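Long-range contacts in PUM-HD domain-containing protein (Caenorhabditis elegans, PDB 7CGH), which probably binds sequence elements in the 3' untranslated regions of messenger RNAs through its Pumilio repeat domain: residues M303-Y308 and P337-F342; K151-N156 and D191-R196. All coordinates share one frame; numbering follows the deposited sequence.

Contact 1. Residues M303-Y308 and P337-F342. With nucleotides of chain B.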
# COMPACT_ATOMS: atom_id res chain seq x y z
N MET A 303 -0.39 -4.55 -32.12
CA MET A 303 -0.69 -3.98 -30.82
C MET A 303 -1.70 -2.85 -30.93
O MET A 303 -2.53 -2.68 -30.04
CB MET A 303 0.58 -3.48 -30.15
CG MET A 303 1.41 -4.60 -29.61
SD MET A 303 3.03 -4.03 -29.09
CE MET A 303 2.57 -2.79 -27.88
N MET A 304 -1.66 -2.10 -32.02
CA MET A 304 -2.59 -0.99 -32.18
C MET A 304 -4.03 -1.45 -32.38
O MET A 304 -4.95 -0.66 -32.14
CB MET A 304 -2.15 -0.11 -33.34
CG MET A 304 -0.82 0.57 -33.07
SD MET A 304 -0.40 1.78 -34.33
CE MET A 304 -1.69 2.98 -34.04
N LYS A 305 -4.25 -2.71 -32.77
CA LYS A 305 -5.59 -3.26 -32.99
C LYS A 305 -6.13 -4.01 -31.77
O LYS A 305 -7.13 -4.73 -31.89
CB LYS A 305 -5.59 -4.20 -34.18
CG LYS A 305 -5.17 -3.59 -35.51
CD LYS A 305 -4.71 -4.70 -36.45
CE LYS A 305 -4.69 -4.24 -37.89
NZ LYS A 305 -4.20 -5.33 -38.80
N ASP A 306 -5.49 -3.87 -30.62
CA ASP A 306 -5.79 -4.69 -29.45
C ASP A 306 -6.30 -3.81 -28.33
O ASP A 306 -5.75 -2.73 -28.08
CB ASP A 306 -4.56 -5.47 -28.98
CG ASP A 306 -4.76 -6.10 -27.61
OD1 ASP A 306 -5.37 -7.18 -27.55
OD2 ASP A 306 -4.32 -5.51 -26.59
N GLN A 307 -7.33 -4.31 -27.65
CA GLN A 307 -8.02 -3.57 -26.59
C GLN A 307 -7.08 -3.01 -25.53
O GLN A 307 -7.34 -1.94 -24.99
CB GLN A 307 -9.07 -4.48 -25.93
CG GLN A 307 -8.50 -5.76 -25.28
CD GLN A 307 -9.60 -6.60 -24.61
OE1 GLN A 307 -10.65 -6.09 -24.22
NE2 GLN A 307 -9.35 -7.91 -24.48
N TYR A 308 -6.00 -3.71 -25.19
CA TYR A 308 -5.06 -3.16 -24.22
C TYR A 308 -3.79 -2.65 -24.86
O TYR A 308 -3.29 -1.59 -24.48
CB TYR A 308 -4.70 -4.21 -23.16
CG TYR A 308 -5.91 -4.88 -22.56
CD1 TYR A 308 -6.90 -4.13 -21.92
CD2 TYR A 308 -6.07 -6.28 -22.63
CE1 TYR A 308 -8.04 -4.74 -21.36
CE2 TYR A 308 -7.20 -6.90 -22.08
CZ TYR A 308 -8.18 -6.12 -21.44
OH TYR A 308 -9.29 -6.72 -20.89
N PRO A 337 -4.67 3.56 -42.57
CA PRO A 337 -6.12 3.53 -42.87
C PRO A 337 -6.70 2.13 -42.70
O PRO A 337 -7.90 1.98 -42.43
CB PRO A 337 -6.20 4.02 -44.32
CG PRO A 337 -4.81 4.59 -44.64
CD PRO A 337 -3.87 3.80 -43.79
N VAL A 338 -5.84 1.12 -42.80
CA VAL A 338 -6.10 -0.24 -42.35
C VAL A 338 -6.33 -0.32 -40.85
O VAL A 338 -6.93 -1.29 -40.37
CB VAL A 338 -4.90 -1.10 -42.79
CG1 VAL A 338 -5.10 -2.57 -42.44
CG2 VAL A 338 -4.63 -0.90 -44.28
N LEU A 339 -5.89 0.68 -40.08
CA LEU A 339 -6.13 0.70 -38.63
C LEU A 339 -7.38 1.48 -38.26
O LEU A 339 -7.99 1.20 -37.22
CB LEU A 339 -4.92 1.28 -37.89
CG LEU A 339 -3.62 0.49 -37.90
CD1 LEU A 339 -2.43 1.32 -37.44
CD2 LEU A 339 -3.76 -0.72 -37.03
N ARG A 340 -7.77 2.47 -39.08
CA ARG A 340 -9.02 3.19 -38.81
C ARG A 340 -10.23 2.29 -39.01
O ARG A 340 -11.29 2.52 -38.40
CB ARG A 340 -9.11 4.44 -39.69
N GLN A 341 -10.10 1.25 -39.84
CA GLN A 341 -11.16 0.27 -40.01
C GLN A 341 -11.53 -0.40 -38.68
O GLN A 341 -12.67 -0.85 -38.50
CB GLN A 341 -10.74 -0.79 -41.03
N PHE A 342 -10.59 -0.47 -37.75
CA PHE A 342 -10.76 -1.26 -36.54
C PHE A 342 -11.54 -0.47 -35.49
O PHE A 342 -11.67 0.75 -35.59
CB PHE A 342 -9.38 -1.68 -36.03
CG PHE A 342 -8.90 -2.98 -36.61
CD1 PHE A 342 -8.76 -4.11 -35.79
CD2 PHE A 342 -8.60 -3.10 -37.96
CE1 PHE A 342 -8.31 -5.33 -36.32
CE2 PHE A 342 -8.16 -4.31 -38.50
CZ PHE A 342 -8.02 -5.43 -37.67
P G B 2 -12.57 2.08 -21.10
OP1 G B 2 -13.68 1.79 -20.15
OP2 G B 2 -11.97 3.42 -21.14
O5' G B 2 -11.41 1.02 -20.80
C5' G B 2 -11.64 -0.38 -20.92
C4' G B 2 -10.52 -1.17 -20.29
O4' G B 2 -9.29 -0.96 -21.04
C3' G B 2 -10.16 -0.78 -18.87
O3' G B 2 -11.00 -1.37 -17.91
C2' G B 2 -8.70 -1.23 -18.75
O2' G B 2 -8.62 -2.64 -18.51
C1' G B 2 -8.18 -0.95 -20.16
N9 G B 2 -7.54 0.38 -20.23
C8 G B 2 -8.16 1.61 -20.27
N7 G B 2 -7.32 2.61 -20.31
C5 G B 2 -6.06 1.99 -20.28
C6 G B 2 -4.76 2.54 -20.30
O6 G B 2 -4.47 3.74 -20.35
N1 G B 2 -3.75 1.57 -20.25
C2 G B 2 -3.98 0.22 -20.20
N2 G B 2 -2.90 -0.61 -20.16
N3 G B 2 -5.20 -0.29 -20.18
C4 G B 2 -6.18 0.63 -20.22

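Contact 2. Residues K151-N156 and D191-R196. With nucleotides of chain B.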
# COMPACT_ATOMS: atom_id res chain seq x y z
N LYS A 151 -2.30 -10.81 5.26
CA LYS A 151 -3.39 -10.77 4.30
C LYS A 151 -4.75 -10.59 4.96
O LYS A 151 -5.77 -10.86 4.32
CB LYS A 151 -3.37 -12.01 3.40
CG LYS A 151 -3.28 -13.33 4.11
CD LYS A 151 -2.50 -14.35 3.30
CE LYS A 151 -3.32 -14.90 2.16
NZ LYS A 151 -3.09 -16.37 2.00
N ASP A 152 -4.80 -10.08 6.20
CA ASP A 152 -6.08 -9.75 6.82
C ASP A 152 -6.53 -8.37 6.35
O ASP A 152 -5.72 -7.46 6.18
CB ASP A 152 -6.00 -9.75 8.35
CG ASP A 152 -7.37 -9.52 9.02
OD1 ASP A 152 -8.14 -10.50 9.13
OD2 ASP A 152 -7.71 -8.37 9.40
N GLN A 153 -7.85 -8.24 6.13
CA GLN A 153 -8.43 -6.96 5.73
C GLN A 153 -8.08 -5.86 6.73
O GLN A 153 -7.87 -4.70 6.33
CB GLN A 153 -9.96 -7.10 5.58
CG GLN A 153 -10.72 -5.76 5.56
CD GLN A 153 -11.94 -5.73 4.61
OE1 GLN A 153 -12.84 -6.58 4.68
NE2 GLN A 153 -11.95 -4.73 3.72
N ASN A 154 -7.96 -6.20 8.01
CA ASN A 154 -7.50 -5.24 9.00
C ASN A 154 -6.01 -5.37 9.30
O ASN A 154 -5.30 -4.35 9.37
CB ASN A 154 -8.31 -5.38 10.30
CG ASN A 154 -9.80 -5.15 10.08
OD1 ASN A 154 -10.21 -4.24 9.36
ND2 ASN A 154 -10.62 -5.99 10.68
N GLY A 155 -5.51 -6.60 9.40
CA GLY A 155 -4.13 -6.82 9.81
C GLY A 155 -3.07 -6.27 8.88
O GLY A 155 -1.97 -5.94 9.33
N ASN A 156 -3.36 -6.16 7.57
CA ASN A 156 -2.32 -5.69 6.65
C ASN A 156 -1.90 -4.26 6.96
O ASN A 156 -0.72 -3.93 6.86
CB ASN A 156 -2.79 -5.83 5.20
CG ASN A 156 -3.68 -4.69 4.76
OD1 ASN A 156 -3.20 -3.67 4.27
ND2 ASN A 156 -5.00 -4.86 4.94
N ASP A 191 -2.77 -11.35 -3.40
CA ASP A 191 -3.80 -11.11 -2.40
C ASP A 191 -4.13 -9.61 -2.33
O ASP A 191 -3.23 -8.78 -2.43
CB ASP A 191 -3.35 -11.60 -1.03
CG ASP A 191 -4.42 -11.46 0.01
OD1 ASP A 191 -5.13 -12.46 0.28
OD2 ASP A 191 -4.56 -10.35 0.57
N PRO A 192 -5.41 -9.24 -2.20
CA PRO A 192 -5.75 -7.81 -2.23
C PRO A 192 -5.17 -7.02 -1.08
O PRO A 192 -4.95 -5.81 -1.20
CB PRO A 192 -7.29 -7.79 -2.22
CG PRO A 192 -7.72 -9.18 -1.83
CD PRO A 192 -6.60 -10.11 -2.28
N TYR A 193 -4.88 -7.68 0.04
CA TYR A 193 -4.23 -7.03 1.18
C TYR A 193 -2.77 -7.40 1.29
O TYR A 193 -1.94 -6.56 1.66
CB TYR A 193 -4.96 -7.40 2.47
CG TYR A 193 -6.46 -7.29 2.32
CD1 TYR A 193 -7.07 -6.05 2.22
CD2 TYR A 193 -7.27 -8.42 2.27
CE1 TYR A 193 -8.42 -5.93 2.08
CE2 TYR A 193 -8.63 -8.31 2.12
CZ TYR A 193 -9.19 -7.06 2.03
OH TYR A 193 -10.55 -6.91 1.89
N GLY A 194 -2.43 -8.65 0.97
CA GLY A 194 -1.05 -9.06 1.03
C GLY A 194 -0.18 -8.25 0.09
O GLY A 194 0.97 -7.95 0.42
N CYS A 195 -0.72 -7.86 -1.07
CA CYS A 195 0.07 -7.15 -2.07
C CYS A 195 0.52 -5.79 -1.57
O CYS A 195 1.56 -5.27 -2.01
CB CYS A 195 -0.72 -6.99 -3.37
SG CYS A 195 -2.06 -5.81 -3.32
N ARG A 196 -0.24 -5.18 -0.65
CA ARG A 196 0.20 -3.89 -0.12
C ARG A 196 1.39 -4.06 0.82
O ARG A 196 2.25 -3.18 0.90
CB ARG A 196 -0.95 -3.18 0.60
CG ARG A 196 -2.29 -3.27 -0.10
CD ARG A 196 -3.43 -3.22 0.95
NE ARG A 196 -4.76 -3.17 0.35
CZ ARG A 196 -5.88 -2.93 1.02
NH1 ARG A 196 -5.81 -2.70 2.33
NH2 ARG A 196 -7.05 -2.90 0.39
P C B 5 -9.98 1.34 -4.25
OP1 C B 5 -11.40 1.26 -3.82
OP2 C B 5 -9.54 2.50 -5.04
O5' C B 5 -9.08 1.27 -2.93
C5' C B 5 -9.15 0.14 -2.08
C4' C B 5 -7.93 0.07 -1.21
O4' C B 5 -6.76 -0.22 -2.03
C3' C B 5 -7.55 1.36 -0.49
O3' C B 5 -8.34 1.58 0.67
C2' C B 5 -6.06 1.17 -0.21
O2' C B 5 -5.84 0.38 0.95
C1' C B 5 -5.61 0.33 -1.43
N1 C B 5 -4.84 1.12 -2.40
C2 C B 5 -3.44 1.09 -2.25
O2 C B 5 -2.96 0.40 -1.34
N3 C B 5 -2.65 1.80 -3.09
C4 C B 5 -3.22 2.52 -4.05
N4 C B 5 -2.39 3.19 -4.85
C5 C B 5 -4.64 2.58 -4.23
C6 C B 5 -5.41 1.88 -3.39

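Contact 1. Residues M303-Y308 and P337-F342
Val338 enters the contact mainly through its backbone: the CE of Lys305 comes within 4.5 Å of the carbonyl O of Val338, a marginal approach. Leu339 is the apolar centre, and its two methyls serve different partners. CD1 meets the thioether of Met304, with Met304 SD 3.7 Å from Leu339 CD1. Met304 bends at its last torsion (chi3 66°), which brings its CE beside the same methyl. CD2 instead packs against the lysine stem, Lys305 CG lying 3.5 Å from Leu339 CD2, and both partners run across the leucine at about a right angle. Phe342 closes the segment by offering a ring face to Lys305. The lysine is extended beyond CG and lays CB, CG, CD and CE along that face. Lys305 CG stands 3.7 Å from the centroid of the Phe342 ring, 16° off its normal, a CH-pi contact, and Lys305 CE is 3.5 Å from Phe342 CE2. No hydrogen bond joins the segments; the lysine stem and the Met304 thioether do the bridging. At the far end of 303-308, Tyr308 CE1 approaches O2' of G2 of chain B at 3.6 Å. The contact seats the short, weakly bonded helix 337-340, near the C-terminal end of the domain, against helix 299-304 and the loop that follows it; Met304 also reaches Val313 of helix 309-319, and with Leu339 it touches Leu349 of helix 345-351.

Contact 2. Residues K151-N156 and D191-R196
Ring packing dominates: the backbone of Gln153 sits over one face of Tyr193, with Gln153 CA 3.6 Å from the centroid of the Tyr193 ring and 4° off its normal, a CH-pi contact. Gln153 CB covers the phenol end of the same face, and the Gln153 amide reaches the hydroxyl, Gln153 NE2 standing 3.2 Å from Tyr193 OH at an angle too poor for a hydrogen bond. Lys151 CB rests against the carboxylate of Asp191, while the lysine's bent chain carries NZ to a salt bridge with Glu187.

Polar bonding across the contact is slight. Arg196 NH1 gives a weak bond of 3.4 Å to Asn156 OD1, which also accepts from Gln160. Within 151-156 the other side of that amide is firmly held, since Asn156 ND2 donates to Asp152 O at 3.0 Å, nearly straight (171°) and in the amide plane. Arg196 is extended from CG to NE (chi3 174°), which carries the guanidinium out to Asn156 and the ribose. It has Tyr193 CD1 over one face, toward the rim, and O2' of C5 of chain B over the centre of the opposite face, 3.3 Å from Arg196 CZ. The adjacent Cys195 packs on an adenine base, so this helix lines the RNA-binding surface, as in Pumilio repeats.

Both segments carry helix caps: Asp152 OD2 accepts from the N of Asn154 and Gly155, Asp191 OD2 from those of Tyr193 and Gly194. These equivalent loops of consecutive repeats lead into helices 155-165 and 194-204, and Arg196 reaches back onto His157 and Gln160.

Both contacts lie within the one Pumilio domain, about 38 Å apart between centres and without touching. Contact 2 is near the middle of the chain, whereas contact 1 is far out toward its C-terminal end. Each is partly buried. They share no helix. Three of the four segments are capped helix-entry loops: contact 2 pairs two from adjacent repeats, while contact 1 sets that of the last predicted Pumilio repeat against helix 337-340. An aromatic face receives aliphatic groups in both, yet contact 1 is held by packing alone and meets RNA through Tyr308, away from the interface, whereas contact 2 adds a weak arginine-amide bond and its interface residue Arg196 itself meets a ribose.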